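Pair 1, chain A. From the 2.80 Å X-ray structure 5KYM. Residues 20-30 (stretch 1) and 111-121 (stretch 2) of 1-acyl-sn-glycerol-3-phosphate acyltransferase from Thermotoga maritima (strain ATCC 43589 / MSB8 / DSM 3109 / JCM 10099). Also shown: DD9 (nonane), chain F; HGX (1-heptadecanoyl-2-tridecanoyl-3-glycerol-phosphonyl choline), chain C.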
# COMPACT_ATOMS: atom_id res chain seq x y z
N TYR A 20 -9.19 14.84 8.38
CA TYR A 20 -8.37 13.98 9.20
C TYR A 20 -6.91 14.09 8.74
O TYR A 20 -6.00 14.39 9.59
CB TYR A 20 -8.90 12.55 9.18
CG TYR A 20 -8.22 11.57 10.13
CD1 TYR A 20 -7.02 10.98 9.79
CD2 TYR A 20 -8.81 11.17 11.30
CE1 TYR A 20 -6.41 10.07 10.62
CE2 TYR A 20 -8.21 10.23 12.13
CZ TYR A 20 -6.98 9.68 11.81
OH TYR A 20 -6.25 8.75 12.58
N ILE A 21 -6.66 13.93 7.43
CA ILE A 21 -5.28 13.99 6.93
C ILE A 21 -4.65 15.36 7.15
O ILE A 21 -3.53 15.43 7.55
CB ILE A 21 -5.11 13.55 5.48
CG1 ILE A 21 -5.47 12.08 5.32
CG2 ILE A 21 -3.65 13.64 5.06
CD1 ILE A 21 -5.58 11.64 3.85
N VAL A 22 -5.38 16.44 6.94
CA VAL A 22 -4.78 17.78 6.96
C VAL A 22 -4.66 18.31 8.39
O VAL A 22 -3.57 18.57 8.85
CB VAL A 22 -5.56 18.72 5.99
CG1 VAL A 22 -5.34 20.18 6.30
CG2 VAL A 22 -5.21 18.39 4.53
N PHE A 23 -5.77 18.41 9.11
CA PHE A 23 -5.74 19.05 10.43
C PHE A 23 -5.27 18.11 11.53
O PHE A 23 -4.37 18.45 12.27
CB PHE A 23 -7.10 19.69 10.78
CG PHE A 23 -7.54 20.74 9.80
CD1 PHE A 23 -8.22 20.39 8.64
CD2 PHE A 23 -7.27 22.07 10.02
CE1 PHE A 23 -8.59 21.33 7.69
CE2 PHE A 23 -7.65 23.03 9.10
CZ PHE A 23 -8.31 22.66 7.92
N TYR A 24 -5.83 16.92 11.64
CA TYR A 24 -5.32 15.98 12.64
C TYR A 24 -3.90 15.57 12.24
O TYR A 24 -3.02 15.51 13.07
CB TYR A 24 -6.27 14.77 12.82
CG TYR A 24 -5.72 13.78 13.83
CD1 TYR A 24 -5.45 14.16 15.15
CD2 TYR A 24 -5.40 12.49 13.46
CE1 TYR A 24 -4.90 13.26 16.04
CE2 TYR A 24 -4.87 11.60 14.37
CZ TYR A 24 -4.61 11.99 15.63
OH TYR A 24 -4.03 11.08 16.49
N GLY A 25 -3.66 15.33 10.96
CA GLY A 25 -2.30 14.92 10.54
C GLY A 25 -1.26 16.01 10.68
O GLY A 25 -0.07 15.72 10.87
N GLY A 26 -1.69 17.26 10.57
CA GLY A 26 -0.81 18.37 10.82
C GLY A 26 -0.44 18.33 12.29
O GLY A 26 0.73 18.36 12.68
N PHE A 27 -1.45 18.18 13.10
CA PHE A 27 -1.29 18.12 14.52
C PHE A 27 -0.35 17.00 14.89
O PHE A 27 0.43 17.15 15.83
CB PHE A 27 -2.67 17.99 15.18
CG PHE A 27 -2.61 17.80 16.62
CD1 PHE A 27 -2.33 18.85 17.45
CD2 PHE A 27 -2.77 16.53 17.18
CE1 PHE A 27 -2.22 18.64 18.81
CE2 PHE A 27 -2.66 16.32 18.53
CZ PHE A 27 -2.39 17.36 19.34
N VAL A 28 -0.40 15.89 14.18
CA VAL A 28 0.40 14.72 14.58
C VAL A 28 1.89 15.02 14.38
O VAL A 28 2.71 14.81 15.30
CB VAL A 28 -0.04 13.44 13.85
CG1 VAL A 28 1.01 12.34 13.93
CG2 VAL A 28 -1.35 12.95 14.43
N LEU A 29 2.23 15.52 13.19
CA LEU A 29 3.62 15.85 12.90
C LEU A 29 4.04 16.98 13.83
O LEU A 29 5.18 16.94 14.36
CB LEU A 29 3.75 16.34 11.47
CG LEU A 29 3.40 15.31 10.41
CD1 LEU A 29 3.35 16.01 9.10
CD2 LEU A 29 4.42 14.16 10.36
N PHE A 30 3.14 17.96 14.05
CA PHE A 30 3.48 19.04 14.94
C PHE A 30 3.81 18.52 16.34
O PHE A 30 4.83 18.91 16.89
CB PHE A 30 2.41 20.11 15.03
CG PHE A 30 2.68 21.11 16.11
CD1 PHE A 30 3.55 22.16 15.88
CD2 PHE A 30 2.08 21.03 17.36
CE1 PHE A 30 3.80 23.14 16.85
CE2 PHE A 30 2.34 21.98 18.36
CZ PHE A 30 3.22 23.03 18.10
N ILE A 111 -0.63 18.15 -3.45
CA ILE A 111 -1.79 17.93 -2.55
C ILE A 111 -1.36 18.01 -1.06
O ILE A 111 -0.60 17.17 -0.56
CB ILE A 111 -2.48 16.56 -2.75
CG1 ILE A 111 -2.99 16.38 -4.17
CG2 ILE A 111 -3.62 16.39 -1.76
CD1 ILE A 111 -4.19 17.24 -4.56
N PRO A 112 -1.87 19.01 -0.33
CA PRO A 112 -1.48 19.15 1.06
C PRO A 112 -1.96 17.98 1.95
O PRO A 112 -2.93 17.30 1.61
CB PRO A 112 -2.15 20.45 1.46
CG PRO A 112 -3.39 20.42 0.69
CD PRO A 112 -2.99 19.87 -0.64
N GLY A 113 -1.26 17.77 3.07
CA GLY A 113 -1.49 16.64 3.95
C GLY A 113 -0.81 15.42 3.35
O GLY A 113 0.18 14.97 3.90
N VAL A 114 -1.32 14.93 2.22
CA VAL A 114 -0.78 13.74 1.56
C VAL A 114 0.74 13.84 1.31
O VAL A 114 1.49 12.91 1.58
CB VAL A 114 -1.50 13.41 0.20
CG1 VAL A 114 -0.85 12.22 -0.52
CG2 VAL A 114 -2.96 13.10 0.41
N ASN A 115 1.19 14.96 0.79
CA ASN A 115 2.62 15.14 0.52
C ASN A 115 3.48 15.01 1.78
O ASN A 115 4.57 14.39 1.73
CB ASN A 115 2.91 16.48 -0.17
CG ASN A 115 2.29 17.64 0.57
OD1 ASN A 115 1.23 17.49 1.19
ND2 ASN A 115 2.95 18.79 0.54
N TRP A 116 3.02 15.57 2.89
CA TRP A 116 3.76 15.47 4.14
C TRP A 116 3.86 14.03 4.52
O TRP A 116 4.89 13.57 4.97
CB TRP A 116 3.11 16.17 5.35
CG TRP A 116 2.59 17.50 5.15
CD1 TRP A 116 3.10 18.45 4.36
CD2 TRP A 116 1.45 18.06 5.79
NE1 TRP A 116 2.34 19.58 4.44
CE2 TRP A 116 1.32 19.38 5.32
CE3 TRP A 116 0.51 17.57 6.72
CZ2 TRP A 116 0.29 20.25 5.75
CZ3 TRP A 116 -0.54 18.43 7.15
CH2 TRP A 116 -0.63 19.76 6.66
N TYR A 117 2.78 13.29 4.39
CA TYR A 117 2.86 11.91 4.79
C TYR A 117 3.61 11.02 3.79
O TYR A 117 4.35 10.12 4.22
CB TYR A 117 1.49 11.43 5.26
CG TYR A 117 1.24 11.90 6.69
CD1 TYR A 117 1.79 11.20 7.76
CD2 TYR A 117 0.54 13.02 6.94
CE1 TYR A 117 1.60 11.61 9.05
CE2 TYR A 117 0.30 13.43 8.22
CZ TYR A 117 0.85 12.74 9.27
OH TYR A 117 0.59 13.17 10.56
N ILE A 118 3.51 11.30 2.50
CA ILE A 118 4.34 10.58 1.51
C ILE A 118 5.81 10.77 1.79
O ILE A 118 6.57 9.82 1.71
CB ILE A 118 4.08 11.02 0.06
CG1 ILE A 118 2.65 10.65 -0.36
CG2 ILE A 118 5.10 10.36 -0.87
CD1 ILE A 118 2.23 11.01 -1.77
N ARG A 119 6.19 12.01 2.06
CA ARG A 119 7.55 12.33 2.45
C ARG A 119 7.93 11.65 3.74
O ARG A 119 8.98 11.05 3.79
CB ARG A 119 7.74 13.83 2.59
CG ARG A 119 7.95 14.54 1.27
CD ARG A 119 8.70 15.91 1.44
NE ARG A 119 7.77 16.95 1.90
CZ ARG A 119 6.80 17.50 1.15
NH1 ARG A 119 6.63 17.16 -0.15
NH2 ARG A 119 5.98 18.39 1.70
N TYR A 120 7.08 11.68 4.78
CA TYR A 120 7.44 11.05 6.05
C TYR A 120 7.73 9.57 5.86
O TYR A 120 8.69 9.06 6.44
CB TYR A 120 6.37 11.22 7.12
CG TYR A 120 6.89 10.95 8.53
CD1 TYR A 120 6.99 9.68 9.00
CD2 TYR A 120 7.24 11.99 9.39
CE1 TYR A 120 7.46 9.40 10.28
CE2 TYR A 120 7.69 11.75 10.67
CZ TYR A 120 7.82 10.45 11.12
OH TYR A 120 8.30 10.12 12.39
N LEU A 121 6.93 8.89 5.03
CA LEU A 121 7.15 7.47 4.73
C LEU A 121 8.33 7.19 3.82
O LEU A 121 8.49 6.05 3.37
CB LEU A 121 5.88 6.86 4.12
CG LEU A 121 4.71 6.78 5.11
CD1 LEU A 121 3.38 6.69 4.38
CD2 LEU A 121 4.91 5.60 6.10
C1 DD9 F . -2.85 11.06 11.32
C2 DD9 F . -1.94 11.06 10.10
C3 DD9 F . -2.64 10.35 8.96
C4 DD9 F . -1.78 10.41 7.72
C5 DD9 F . -2.28 9.40 6.68
C6 DD9 F . -1.27 9.33 5.54
C7 DD9 F . -1.78 8.75 4.22
C8 DD9 F . -0.58 8.67 3.26
C9 DD9 F . -1.02 8.63 1.79
O11 HGX C . -3.17 16.07 25.03
C11 HGX C . -3.23 16.48 23.89
C12 HGX C . -3.78 17.89 23.64
C13 HGX C . -3.98 18.28 22.18
C14 HGX C . -4.99 19.41 21.97
C15 HGX C . -4.50 20.39 20.89
C16 HGX C . -5.47 21.51 20.48
C17 HGX C . -5.02 22.31 19.25
C18 HGX C . -3.49 22.47 19.13
O3 HGX C . -2.76 15.60 22.82
C3 HGX C . -2.44 14.21 23.02
C2 HGX C . -3.68 13.32 22.92
C1 HGX C . -3.37 11.91 23.46
O3P HGX C . -2.48 11.20 22.58
O2 HGX C . -4.09 13.30 21.54
C31 HGX C . -5.51 13.09 21.26
O31 HGX C . -6.17 12.41 22.05
C32 HGX C . -6.13 13.66 19.99
C33 HGX C . -6.35 15.17 20.06
C34 HGX C . -7.16 15.70 18.86
C35 HGX C . -6.62 17.06 18.38
C36 HGX C . -7.18 17.59 17.04
C37 HGX C . -6.87 19.09 16.88
C38 HGX C . -6.78 19.64 15.45
C39 HGX C . -5.88 20.90 15.39
C40 HGX C . -5.91 21.69 14.08
O1 HGX C . -1.72 9.70 24.45
P1 HGX C . -1.74 9.79 22.94
O4 HGX C . -0.44 9.70 22.15
O5 HGX C . -2.70 8.61 22.37
C4 HGX C . -2.53 7.22 22.70
C5 HGX C . -3.89 6.53 22.82

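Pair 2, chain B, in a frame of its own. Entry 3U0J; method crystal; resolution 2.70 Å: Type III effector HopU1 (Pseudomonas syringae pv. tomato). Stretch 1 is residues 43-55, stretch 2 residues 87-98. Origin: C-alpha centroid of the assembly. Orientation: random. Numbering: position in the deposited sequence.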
# COMPACT_ATOMS: atom_id res chain seq x y z
N ASP B 43 14.36 -14.20 5.45
CA ASP B 43 13.35 -13.15 5.50
C ASP B 43 11.98 -13.73 5.74
O ASP B 43 11.25 -13.27 6.62
CB ASP B 43 13.32 -12.37 4.20
CG ASP B 43 14.52 -11.48 4.03
OD1 ASP B 43 15.14 -11.16 5.07
OD2 ASP B 43 14.84 -11.10 2.89
N ARG B 44 11.64 -14.76 4.95
CA ARG B 44 10.33 -15.39 5.02
C ARG B 44 10.08 -16.05 6.38
O ARG B 44 8.95 -16.12 6.84
CB ARG B 44 10.13 -16.38 3.88
CG ARG B 44 10.07 -15.72 2.51
CD ARG B 44 9.62 -16.67 1.39
NE ARG B 44 10.66 -17.65 1.05
CZ ARG B 44 11.72 -17.39 0.30
NH1 ARG B 44 11.91 -16.17 -0.22
NH2 ARG B 44 12.62 -18.35 0.07
N HIS B 45 11.14 -16.49 7.05
CA HIS B 45 10.97 -16.98 8.41
C HIS B 45 10.72 -15.82 9.39
O HIS B 45 9.87 -15.89 10.29
CB HIS B 45 12.21 -17.76 8.85
CG HIS B 45 12.14 -19.23 8.56
ND1 HIS B 45 12.85 -19.83 7.54
CD2 HIS B 45 11.46 -20.22 9.18
CE1 HIS B 45 12.60 -21.12 7.53
NE2 HIS B 45 11.75 -21.39 8.52
N ASP B 46 11.52 -14.76 9.22
CA ASP B 46 11.38 -13.56 10.01
C ASP B 46 9.92 -13.15 9.96
O ASP B 46 9.26 -13.01 11.00
CB ASP B 46 12.25 -12.46 9.42
CG ASP B 46 13.71 -12.65 9.69
OD1 ASP B 46 14.04 -13.54 10.52
OD2 ASP B 46 14.54 -11.91 9.10
N PHE B 47 9.41 -12.98 8.74
CA PHE B 47 8.04 -12.53 8.55
C PHE B 47 7.00 -13.38 9.27
O PHE B 47 6.10 -12.85 9.93
CB PHE B 47 7.67 -12.47 7.08
CG PHE B 47 6.26 -12.03 6.85
CD1 PHE B 47 5.93 -10.68 6.87
CD2 PHE B 47 5.25 -12.97 6.68
CE1 PHE B 47 4.62 -10.27 6.67
CE2 PHE B 47 3.93 -12.57 6.48
CZ PHE B 47 3.61 -11.22 6.48
N TYR B 48 7.09 -14.69 9.12
CA TYR B 48 6.19 -15.59 9.80
C TYR B 48 6.17 -15.33 11.32
O TYR B 48 5.11 -15.23 11.93
CB TYR B 48 6.54 -17.05 9.52
CG TYR B 48 5.66 -17.97 10.30
CD1 TYR B 48 4.37 -18.22 9.88
CD2 TYR B 48 6.08 -18.53 11.49
CE1 TYR B 48 3.53 -19.04 10.62
CE2 TYR B 48 5.24 -19.36 12.24
CZ TYR B 48 3.97 -19.61 11.79
OH TYR B 48 3.11 -20.42 12.51
N ARG B 49 7.35 -15.20 11.92
CA ARG B 49 7.44 -14.94 13.35
C ARG B 49 6.92 -13.55 13.70
O ARG B 49 6.34 -13.35 14.76
CB ARG B 49 8.89 -15.10 13.87
CG ARG B 49 9.27 -16.53 14.28
CD ARG B 49 8.13 -17.28 15.01
NE ARG B 49 8.30 -18.72 14.90
CZ ARG B 49 7.44 -19.62 15.35
NH1 ARG B 49 6.34 -19.22 15.96
NH2 ARG B 49 7.69 -20.93 15.19
N PHE B 50 7.15 -12.59 12.80
CA PHE B 50 6.67 -11.24 13.00
C PHE B 50 5.17 -11.27 13.02
O PHE B 50 4.55 -10.72 13.93
CB PHE B 50 7.11 -10.32 11.86
CG PHE B 50 6.28 -9.05 11.72
CD1 PHE B 50 6.53 -7.94 12.51
CD2 PHE B 50 5.25 -8.98 10.80
CE1 PHE B 50 5.75 -6.77 12.39
CE2 PHE B 50 4.48 -7.82 10.67
CZ PHE B 50 4.75 -6.71 11.47
N ALA B 51 4.60 -11.91 12.00
CA ALA B 51 3.16 -11.90 11.81
C ALA B 51 2.45 -12.71 12.88
O ALA B 51 1.25 -12.50 13.14
CB ALA B 51 2.80 -12.41 10.42
N ALA B 52 3.18 -13.64 13.48
CA ALA B 52 2.55 -14.57 14.40
C ALA B 52 2.25 -13.84 15.68
O ALA B 52 1.38 -14.25 16.45
CB ALA B 52 3.45 -15.76 14.66
N ARG B 53 2.98 -12.76 15.90
CA ARG B 53 2.81 -11.94 17.10
C ARG B 53 1.75 -10.85 16.97
O ARG B 53 1.38 -10.26 17.97
CB ARG B 53 4.14 -11.31 17.52
CG ARG B 53 5.02 -12.20 18.39
CD ARG B 53 6.17 -11.37 18.99
NE ARG B 53 6.80 -10.55 17.95
CZ ARG B 53 7.90 -10.89 17.30
NH1 ARG B 53 8.53 -12.02 17.60
NH2 ARG B 53 8.39 -10.08 16.35
N LEU B 54 1.28 -10.59 15.76
CA LEU B 54 0.24 -9.57 15.58
C LEU B 54 -1.05 -9.96 16.29
O LEU B 54 -1.39 -11.13 16.41
CB LEU B 54 -0.06 -9.34 14.09
CG LEU B 54 1.06 -8.85 13.17
CD1 LEU B 54 0.58 -8.79 11.70
CD2 LEU B 54 1.52 -7.52 13.63
N HIS B 55 -1.79 -8.97 16.74
CA HIS B 55 -3.09 -9.23 17.29
C HIS B 55 -4.13 -9.15 16.20
O HIS B 55 -4.08 -8.26 15.34
CB HIS B 55 -3.39 -8.22 18.39
CG HIS B 55 -2.45 -8.32 19.55
ND1 HIS B 55 -1.38 -7.47 19.72
CD2 HIS B 55 -2.37 -9.23 20.55
CE1 HIS B 55 -0.70 -7.82 20.80
NE2 HIS B 55 -1.28 -8.88 21.32
N VAL B 87 5.32 -16.38 -6.42
CA VAL B 87 5.18 -15.50 -5.29
C VAL B 87 4.91 -16.35 -4.05
O VAL B 87 4.04 -17.22 -4.08
CB VAL B 87 4.01 -14.52 -5.48
CG1 VAL B 87 3.92 -13.58 -4.30
CG2 VAL B 87 4.19 -13.76 -6.77
N TYR B 88 5.64 -16.10 -2.97
CA TYR B 88 5.51 -16.91 -1.78
C TYR B 88 4.26 -16.59 -0.95
O TYR B 88 3.70 -15.50 -1.06
CB TYR B 88 6.76 -16.78 -0.94
CG TYR B 88 7.97 -17.42 -1.58
CD1 TYR B 88 8.29 -18.74 -1.33
CD2 TYR B 88 8.78 -16.69 -2.44
CE1 TYR B 88 9.39 -19.33 -1.92
CE2 TYR B 88 9.89 -17.27 -3.03
CZ TYR B 88 10.19 -18.59 -2.77
OH TYR B 88 11.29 -19.16 -3.36
N PRO B 89 3.80 -17.56 -0.15
CA PRO B 89 2.66 -17.34 0.75
C PRO B 89 2.93 -16.23 1.76
O PRO B 89 2.04 -15.47 2.13
CB PRO B 89 2.52 -18.68 1.46
CG PRO B 89 3.06 -19.66 0.50
CD PRO B 89 4.19 -18.97 -0.21
N GLU B 90 4.18 -16.14 2.21
CA GLU B 90 4.55 -15.08 3.13
C GLU B 90 4.31 -13.72 2.46
O GLU B 90 3.94 -12.75 3.11
CB GLU B 90 6.00 -15.25 3.61
CG GLU B 90 6.24 -16.49 4.48
CD GLU B 90 6.49 -17.80 3.69
OE1 GLU B 90 6.26 -17.85 2.46
OE2 GLU B 90 6.93 -18.80 4.31
N GLU B 91 4.50 -13.65 1.14
CA GLU B 91 4.31 -12.40 0.43
C GLU B 91 2.83 -12.09 0.24
O GLU B 91 2.38 -10.96 0.47
CB GLU B 91 5.06 -12.42 -0.90
CG GLU B 91 6.53 -12.13 -0.73
CD GLU B 91 7.42 -12.84 -1.74
OE1 GLU B 91 6.92 -13.71 -2.48
OE2 GLU B 91 8.63 -12.51 -1.79
N CYS B 92 2.07 -13.10 -0.16
CA CYS B 92 0.63 -12.90 -0.24
C CYS B 92 0.11 -12.38 1.09
O CYS B 92 -0.64 -11.41 1.14
CB CYS B 92 -0.08 -14.19 -0.62
SG CYS B 92 0.32 -14.70 -2.28
N SER B 93 0.53 -13.03 2.18
CA SER B 93 0.10 -12.68 3.53
C SER B 93 0.46 -11.24 3.90
O SER B 93 -0.32 -10.53 4.54
CB SER B 93 0.70 -13.65 4.56
OG SER B 93 0.34 -14.98 4.27
N ALA B 94 1.65 -10.80 3.50
CA ALA B 94 2.07 -9.45 3.78
C ALA B 94 1.14 -8.49 3.04
O ALA B 94 0.68 -7.50 3.61
CB ALA B 94 3.50 -9.25 3.38
N ILE B 95 0.82 -8.78 1.78
CA ILE B 95 -0.11 -7.89 1.08
C ILE B 95 -1.46 -7.90 1.79
O ILE B 95 -2.02 -6.84 2.11
CB ILE B 95 -0.34 -8.32 -0.35
CG1 ILE B 95 0.90 -8.09 -1.20
CG2 ILE B 95 -1.52 -7.57 -0.92
CD1 ILE B 95 0.80 -8.79 -2.53
N TYR B 96 -1.99 -9.09 2.03
CA TYR B 96 -3.27 -9.23 2.71
C TYR B 96 -3.29 -8.41 4.01
O TYR B 96 -4.16 -7.57 4.19
CB TYR B 96 -3.57 -10.70 3.02
CG TYR B 96 -4.94 -10.95 3.60
CD1 TYR B 96 -5.18 -10.80 4.96
CD2 TYR B 96 -6.00 -11.37 2.80
CE1 TYR B 96 -6.44 -11.04 5.51
CE2 TYR B 96 -7.25 -11.63 3.33
CZ TYR B 96 -7.48 -11.46 4.68
OH TYR B 96 -8.74 -11.70 5.21
N MET B 97 -2.32 -8.66 4.88
CA MET B 97 -2.29 -8.04 6.20
C MET B 97 -2.17 -6.53 6.09
O MET B 97 -2.71 -5.80 6.92
CB MET B 97 -1.16 -8.59 7.05
CG MET B 97 -1.43 -10.00 7.55
SD MET B 97 -0.03 -10.69 8.45
CE MET B 97 -0.98 -11.55 9.68
N HIS B 98 -1.49 -6.05 5.06
CA HIS B 98 -1.36 -4.61 4.85
C HIS B 98 -2.66 -3.94 4.35
O HIS B 98 -2.88 -2.75 4.61
CB HIS B 98 -0.22 -4.32 3.89
CG HIS B 98 0.29 -2.91 3.97
ND1 HIS B 98 1.23 -2.52 4.90
CD2 HIS B 98 0.02 -1.82 3.22
CE1 HIS B 98 1.50 -1.23 4.73
NE2 HIS B 98 0.79 -0.79 3.71
O HOH W 1 8.44 -19.30 6.57
O HOH W 2 9.01 -19.84 2.18

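In both pairs two helices from one chain approach to 10.0 Å between axes and run in broadly the same direction, at 54° in pair 1 and 42° in pair 2. The N, CA and C atoms of 14 central residues superpose with an RMSD of 0.5 Å, and the buried surfaces are nearly equal, 468 and 474 Å². The match is tightest from Phe A23 to Val A28, which fall on His B45 to Phe B50. It loosens at Val A22, whose CA lies 1.3 Å from that of Arg B44; a wider pi-type turn spans residues 20-24 here, and Ile A21 has no counterpart in pair 2.

The central packing is solved with opposite distributions of bulk. In pair 1 the first helix contributes Gly A25 and Gly A26, and the second supplies the large groups. Trp A116 sits among Val A22, Gly A25, Gly A26 and Leu A29, its CZ3 3.7 Å from Gly A26 CA. Tyr A117 fills the neighbouring hole among Ile A21, Gly A25, Val A28 and Leu A29. A CB on Gly A25 would lie 2.9 Å from Tyr A117 CE2, a clash, so the bare backbone makes room for the ring. Tyr A117 OH also donates a 2.7 Å hydrogen bond to Gly A25 O. Nonane lies over one face of the same tyrosine ring.

In pair 2 the bulk is on the first helix. Phe B47, at the position of Gly A25, inserts among Glu B90, Ser B93, Ala B94 and Met B97. Ser B93 and Ala B94, which fall at the positions of Trp A116 and Tyr A117, are small enough to admit it; Phe B47 CE1 lies 3.6 Å from Ala B94 CB, and Glu B90 O lies over one ring face.

Farther along, Leu A29 meets Tyr A120, with CD2 3.7 Å from CD2. The equivalent Ala B51 is shorter, and its CB meets Met B97 SD at 3.9 Å; Leu B54 CD1 also reaches Met B97 CE at 3.8 Å.

At the other end, Val A22 CG2 packs 4.2 Å from Gly A113 CA, where a positive phi favours glycine. The corresponding Arg B44 and Glu B90 make no direct hydrogen bond. Instead, one water accepts from Arg B44 NE (3.0 Å) and donates to Glu B90 OE2 (3.2 Å), while the Arg B44 guanidinium stacks flat on Tyr B88, CZ 3.7 Å from the ring centroid. At this end pair 1 relies on apolar contact, whereas pair 2 has a cation-pi stack and bridging water.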